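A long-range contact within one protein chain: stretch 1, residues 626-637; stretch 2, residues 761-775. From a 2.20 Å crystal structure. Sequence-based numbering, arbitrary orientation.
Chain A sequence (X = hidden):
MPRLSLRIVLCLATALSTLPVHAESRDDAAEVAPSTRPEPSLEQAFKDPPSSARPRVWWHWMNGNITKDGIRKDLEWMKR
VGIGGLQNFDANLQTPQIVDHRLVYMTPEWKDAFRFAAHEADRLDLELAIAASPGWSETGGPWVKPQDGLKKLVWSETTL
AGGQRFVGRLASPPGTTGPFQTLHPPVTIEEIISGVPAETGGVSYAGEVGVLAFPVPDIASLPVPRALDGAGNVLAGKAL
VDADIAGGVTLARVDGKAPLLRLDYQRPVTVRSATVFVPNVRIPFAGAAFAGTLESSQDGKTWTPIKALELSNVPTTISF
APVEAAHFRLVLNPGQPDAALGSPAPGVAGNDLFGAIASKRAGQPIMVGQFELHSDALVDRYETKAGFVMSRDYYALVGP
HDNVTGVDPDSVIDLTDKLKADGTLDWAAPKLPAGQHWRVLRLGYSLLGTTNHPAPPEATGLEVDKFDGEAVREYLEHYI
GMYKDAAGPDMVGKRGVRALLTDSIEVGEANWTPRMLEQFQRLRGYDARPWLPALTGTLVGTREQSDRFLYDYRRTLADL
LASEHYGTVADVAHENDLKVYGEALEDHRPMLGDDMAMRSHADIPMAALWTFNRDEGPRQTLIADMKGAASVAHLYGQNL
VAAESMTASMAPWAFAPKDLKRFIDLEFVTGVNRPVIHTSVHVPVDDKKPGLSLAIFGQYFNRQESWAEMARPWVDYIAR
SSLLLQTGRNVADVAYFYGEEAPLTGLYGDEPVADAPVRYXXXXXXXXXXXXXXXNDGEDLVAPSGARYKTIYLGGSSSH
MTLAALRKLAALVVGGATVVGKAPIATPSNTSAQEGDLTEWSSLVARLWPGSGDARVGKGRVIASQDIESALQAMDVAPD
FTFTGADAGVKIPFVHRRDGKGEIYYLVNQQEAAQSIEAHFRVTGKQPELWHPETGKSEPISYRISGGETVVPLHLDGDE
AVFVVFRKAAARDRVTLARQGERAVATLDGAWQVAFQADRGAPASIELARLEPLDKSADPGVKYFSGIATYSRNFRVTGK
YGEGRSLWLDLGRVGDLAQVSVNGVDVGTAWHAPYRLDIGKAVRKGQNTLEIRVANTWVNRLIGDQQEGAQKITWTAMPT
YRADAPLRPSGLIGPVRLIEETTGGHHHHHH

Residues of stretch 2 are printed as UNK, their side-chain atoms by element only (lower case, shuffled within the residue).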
# COMPACT_ATOMS: atom_id res chain seq x y z
N MSE A 626 -5.58 0.35 1.48
CA MSE A 626 -6.80 0.76 0.82
C MSE A 626 -7.70 1.59 1.73
O MSE A 626 -8.37 2.52 1.28
CB MSE A 626 -7.59 -0.47 0.32
CG MSE A 626 -7.03 -1.15 -0.92
SE MSE A 626 -8.22 -2.68 -1.41
CE MSE A 626 -7.79 -3.91 0.04
N LYS A 627 -7.76 1.20 3.00
CA LYS A 627 -8.62 1.93 3.92
C LYS A 627 -8.07 3.34 4.14
O LYS A 627 -8.83 4.32 4.18
CB LYS A 627 -8.75 1.17 5.24
CG LYS A 627 -9.89 1.68 6.15
CD LYS A 627 -11.26 1.51 5.51
CE LYS A 627 -12.40 1.97 6.48
NZ LYS A 627 -13.73 1.87 5.81
N GLY A 628 -6.75 3.46 4.22
CA GLY A 628 -6.14 4.78 4.27
C GLY A 628 -6.44 5.60 3.04
O GLY A 628 -6.81 6.77 3.13
N ALA A 629 -6.29 4.99 1.86
CA ALA A 629 -6.55 5.75 0.64
C ALA A 629 -8.02 6.15 0.56
O ALA A 629 -8.34 7.27 0.14
CB ALA A 629 -6.15 4.93 -0.59
N ALA A 630 -8.94 5.25 0.95
CA ALA A 630 -10.35 5.61 0.92
C ALA A 630 -10.64 6.74 1.90
O ALA A 630 -11.39 7.67 1.58
CB ALA A 630 -11.22 4.39 1.24
N SER A 631 -10.03 6.69 3.09
CA SER A 631 -10.24 7.75 4.06
C SER A 631 -9.78 9.10 3.51
O SER A 631 -10.45 10.12 3.70
CB SER A 631 -9.50 7.42 5.36
OG SER A 631 -9.89 6.14 5.84
N VAL A 632 -8.65 9.12 2.81
CA VAL A 632 -8.17 10.37 2.21
C VAL A 632 -9.24 10.94 1.28
O VAL A 632 -9.65 12.10 1.42
CB VAL A 632 -6.84 10.16 1.46
CG1 VAL A 632 -6.48 11.43 0.66
CG2 VAL A 632 -5.72 9.88 2.45
N ALA A 633 -9.72 10.11 0.35
CA ALA A 633 -10.69 10.58 -0.63
C ALA A 633 -11.97 11.07 0.02
O ALA A 633 -12.62 11.99 -0.49
CB ALA A 633 -10.99 9.48 -1.64
N HIS A 634 -12.39 10.44 1.13
CA HIS A 634 -13.59 10.89 1.81
C HIS A 634 -13.36 12.23 2.51
O HIS A 634 -14.17 13.15 2.39
CB HIS A 634 -14.06 9.84 2.84
CG HIS A 634 -14.31 8.48 2.26
ND1 HIS A 634 -14.38 7.35 3.04
CD2 HIS A 634 -14.51 8.06 0.98
CE1 HIS A 634 -14.60 6.29 2.28
NE2 HIS A 634 -14.69 6.70 1.03
N LEU A 635 -12.24 12.34 3.22
CA LEU A 635 -11.97 13.54 4.00
C LEU A 635 -11.57 14.72 3.11
O LEU A 635 -12.11 15.82 3.28
CB LEU A 635 -10.90 13.25 5.04
CG LEU A 635 -11.56 12.48 6.18
CD1 LEU A 635 -10.60 11.49 6.76
CD2 LEU A 635 -12.03 13.45 7.26
N TYR A 636 -10.67 14.51 2.14
CA TYR A 636 -10.18 15.64 1.37
C TYR A 636 -10.98 15.89 0.09
O TYR A 636 -10.66 16.82 -0.65
CB TYR A 636 -8.68 15.46 1.05
CG TYR A 636 -7.85 15.57 2.31
CD1 TYR A 636 -7.67 14.47 3.14
CD2 TYR A 636 -7.26 16.80 2.69
CE1 TYR A 636 -6.93 14.57 4.31
CE2 TYR A 636 -6.53 16.91 3.88
CZ TYR A 636 -6.37 15.80 4.67
OH TYR A 636 -5.65 15.88 5.83
N GLY A 637 -12.01 15.09 -0.16
CA GLY A 637 -12.96 15.39 -1.21
C GLY A 637 -12.58 14.94 -2.61
O GLY A 637 -13.27 15.32 -3.57
N UNK A 761 -19.89 2.48 9.67
CA UNK A 761 -18.72 2.69 8.84
C UNK A 761 -17.77 3.69 9.50
O UNK A 761 -18.15 4.47 10.38
c UNK A 761 -19.10 3.18 7.44
N UNK A 762 -16.51 3.66 9.06
CA UNK A 762 -15.51 4.54 9.64
C UNK A 762 -14.49 4.95 8.60
O UNK A 762 -14.29 4.28 7.58
c UNK A 762 -13.92 2.69 10.49
c UNK A 762 -12.32 0.48 9.91
o UNK A 762 -11.51 -0.60 9.64
c UNK A 762 -12.54 2.82 10.42
c UNK A 762 -13.69 0.32 10.00
c UNK A 762 -14.79 3.89 10.83
c UNK A 762 -11.74 1.73 10.13
c UNK A 762 -14.48 1.43 10.29
N UNK A 763 -13.88 6.11 8.86
CA UNK A 763 -12.72 6.63 8.16
C UNK A 763 -11.58 6.77 9.17
O UNK A 763 -11.82 7.06 10.35
o UNK A 763 -14.69 8.99 6.20
o UNK A 763 -13.95 6.98 5.65
c UNK A 763 -13.95 7.98 6.38
c UNK A 763 -12.99 8.02 7.55
N UNK A 764 -10.35 6.59 8.71
CA UNK A 764 -9.22 7.03 9.50
C UNK A 764 -9.04 8.53 9.34
O UNK A 764 -9.28 9.09 8.26
c UNK A 764 -7.92 4.43 10.70
c UNK A 764 -7.75 2.16 9.98
c UNK A 764 -7.71 2.58 8.67
c UNK A 764 -7.85 3.08 11.00
c UNK A 764 -7.79 3.92 8.37
o UNK A 764 -7.69 0.83 10.27
c UNK A 764 -7.89 4.87 9.38
c UNK A 764 -7.94 6.33 9.07
N UNK A 765 -8.61 9.20 10.41
CA UNK A 765 -8.19 10.59 10.36
C UNK A 765 -6.80 10.67 10.97
O UNK A 765 -6.52 10.02 11.99
c UNK A 765 -9.15 11.56 11.09
c UNK A 765 -10.49 11.60 10.42
c UNK A 765 -10.04 12.27 13.37
c UNK A 765 -9.34 11.16 12.55
N UNK A 766 -5.92 11.43 10.33
CA UNK A 766 -4.58 11.67 10.83
C UNK A 766 -4.52 13.05 11.48
O UNK A 766 -5.54 13.73 11.66
n UNK A 766 -2.71 12.67 7.72
c UNK A 766 -3.70 12.59 8.61
c UNK A 766 -3.56 11.52 9.69
o UNK A 766 -4.70 13.31 8.57
N UNK A 767 -3.31 13.48 11.87
CA UNK A 767 -3.18 14.75 12.57
C UNK A 767 -3.69 15.90 11.71
O UNK A 767 -4.43 16.76 12.20
c UNK A 767 -1.41 16.32 13.56
c UNK A 767 -0.99 17.35 12.73
c UNK A 767 -0.78 18.86 14.61
c UNK A 767 -0.67 18.63 13.24
c UNK A 767 -1.72 14.95 12.99
c UNK A 767 -1.51 16.57 14.92
c UNK A 767 -1.21 17.82 15.46
N UNK A 768 -3.33 15.92 10.42
CA UNK A 768 -3.76 17.03 9.56
C UNK A 768 -5.28 17.08 9.44
O UNK A 768 -5.89 18.15 9.53
n UNK A 768 -2.98 19.22 7.32
o UNK A 768 -4.65 17.93 6.53
c UNK A 768 -3.65 18.07 7.25
c UNK A 768 -3.15 16.93 8.16
N UNK A 769 -5.90 15.93 9.18
CA UNK A 769 -7.36 15.90 9.10
C UNK A 769 -7.98 16.34 10.42
O UNK A 769 -8.90 17.15 10.43
c UNK A 769 -7.84 14.50 8.71
N UNK A 770 -7.48 15.83 11.54
CA UNK A 770 -8.00 16.24 12.85
C UNK A 770 -7.94 17.76 13.01
O UNK A 770 -8.93 18.39 13.42
c UNK A 770 -8.94 15.90 15.81
c UNK A 770 -7.49 16.11 15.38
c UNK A 770 -7.23 15.55 13.98
c UNK A 770 -6.54 15.50 16.41
N UNK A 771 -6.81 18.36 12.67
CA UNK A 771 -6.55 19.75 13.03
C UNK A 771 -6.92 20.77 11.96
O UNK A 771 -6.95 21.97 12.27
c UNK A 771 -5.07 19.94 13.39
c UNK A 771 -4.69 19.06 14.57
o UNK A 771 -4.26 19.62 12.26
N UNK A 772 -7.19 20.35 10.73
CA UNK A 772 -7.45 21.28 9.64
C UNK A 772 -8.79 21.11 8.96
O UNK A 772 -9.28 22.08 8.35
c UNK A 772 -4.58 22.79 9.36
o UNK A 772 -5.32 23.68 8.89
o UNK A 772 -3.57 23.03 10.06
c UNK A 772 -4.93 21.34 9.07
c UNK A 772 -6.36 21.16 8.56
N UNK A 773 -9.39 19.93 9.00
CA UNK A 773 -10.61 19.65 8.24
C UNK A 773 -11.87 19.68 9.10
O UNK A 773 -12.89 20.22 8.67
c UNK A 773 -9.51 16.70 5.88
c UNK A 773 -9.43 18.08 6.51
c UNK A 773 -10.53 18.28 7.56
c UNK A 773 -9.49 19.19 5.44
N UNK A 774 -11.81 19.10 10.29
CA UNK A 774 -13.00 18.82 11.07
C UNK A 774 -13.47 20.08 11.78
O UNK A 774 -12.68 20.80 12.38
c UNK A 774 -13.40 15.98 10.51
c UNK A 774 -12.71 17.73 12.10
c UNK A 774 -12.36 16.36 11.54
c UNK A 774 -12.32 15.35 12.67
N UNK A 775 -14.77 20.33 11.69
CA UNK A 775 -15.41 21.44 12.36
C UNK A 775 -16.68 20.95 13.03
O UNK A 775 -17.22 19.90 12.67
c UNK A 775 -15.73 22.57 11.38
O HOH W 1 -16.21 1.34 6.96
O HOH W 2 -12.51 4.90 4.80
O HOH W 3 -3.27 14.35 5.70

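Position 761 carries a single side-chain carbon, which touches nothing on stretch 1; one carbon means Ala761.

Position 762 opens a strand. One carbon leads to a six-carbon ring bearing one oxygen. Lys627 lies over a face of this ring, its CE 3.8 Å from the ring centroid at 762 and its NZ 4.5 Å from that centroid in a cation-pi arrangement. Lys627 NZ also gives a weak hydrogen bond to the backbone O of 762 (3.0 Å), and water 1 accepts from both Lys627 NZ and the backbone N of 762. A ring with one oxygen is Tyr762.

At 763 there are two carbons, the second carrying two oxygens. One oxygen accepts from His634 ND1 at 2.7 Å, along the edge of the imidazole. Four heavy atoms ending in a carboxylate that faces a donor spell Asp763. Its OD1 also takes a water whose other hydrogen goes to Ser631 OG, while OD2 is satisfied elsewhere in the structure.

Position 764 is again one carbon and a six-carbon ring with one oxygen. The ring lies against Lys627 CG and turns an edge to Gly628 N, and the backbone N of 764 donates to Ser631 OG at 2.9 Å: Tyr764. Its CE2 is 3.5 Å from Lys627 CG, and its CD2 4.3 Å from Gly628 N. Ser631 OG donates in turn to Lys627 O (2.7 Å), so one hydroxyl serves both helix and strand.

Position 765 has four carbons, forked at the first, with one arm two carbons long; the short arm meets Leu635 CD1, and the long arm leads away. This is Ile765, with CG2 3.7 Å from Leu635 CD1.

Position 766 has two carbons, the second bearing one oxygen and one nitrogen, and water 3 joins that nitrogen to Tyr636 OH: Asn766. It caps the following helix, with OD1 accepting from the backbone N of 769 at 2.9 Å.

Position 767, one carbon and an unsubstituted six-carbon ring, points away from stretch 1: Phe767.

Position 768 repeats the amide pattern. Its oxygen receives Tyr636 OH in a very short 2.4 Å hydrogen bond, giving Asn768 OD1.

Position 769 has one carbon, its CB 3.9 Å from Tyr636 OH: Ala769.

Position 770, four carbons forked at the second, points away: Leu770. Position 771, a carbon bearing one oxygen and one carbon, is Thr771, whose OG1 donates a hydrogen bond to Phe767 O. Position 772, three carbons ending in two oxygens, is Glu772, exposed and without contact.

Position 773 has four carbons forked at the second, one tip over a face of the Tyr636 ring and near Leu635 CB: Leu773. Its CD1 sits 3.5 Å from the Tyr636 ring centroid and 3.8 Å from Leu635 CB.

Position 774 has the same fork, one tip near Leu635 CD2: Leu774, with CD2 4.3 Å from Leu635 CD2. Position 775, a lone carbon out of reach, is Ala775.

The contact works in two parts. The strand crosses the helix at 88°, and there Lys627 NZ (weakly) and His634 ND1 donate to the strand, while Ser631 OG accepts from Tyr764 N. The chain then turns into a helix running nearly parallel to the first, where Leu635 and Tyr636 pack against Leu773. Polar bonds mark the crossing, alongside some apolar contact; beyond it, apolar packing is joined by the Tyr636–Asn768 hydrogen bond.

Stretch 2 (761-775) AYDYINFNALTELLA
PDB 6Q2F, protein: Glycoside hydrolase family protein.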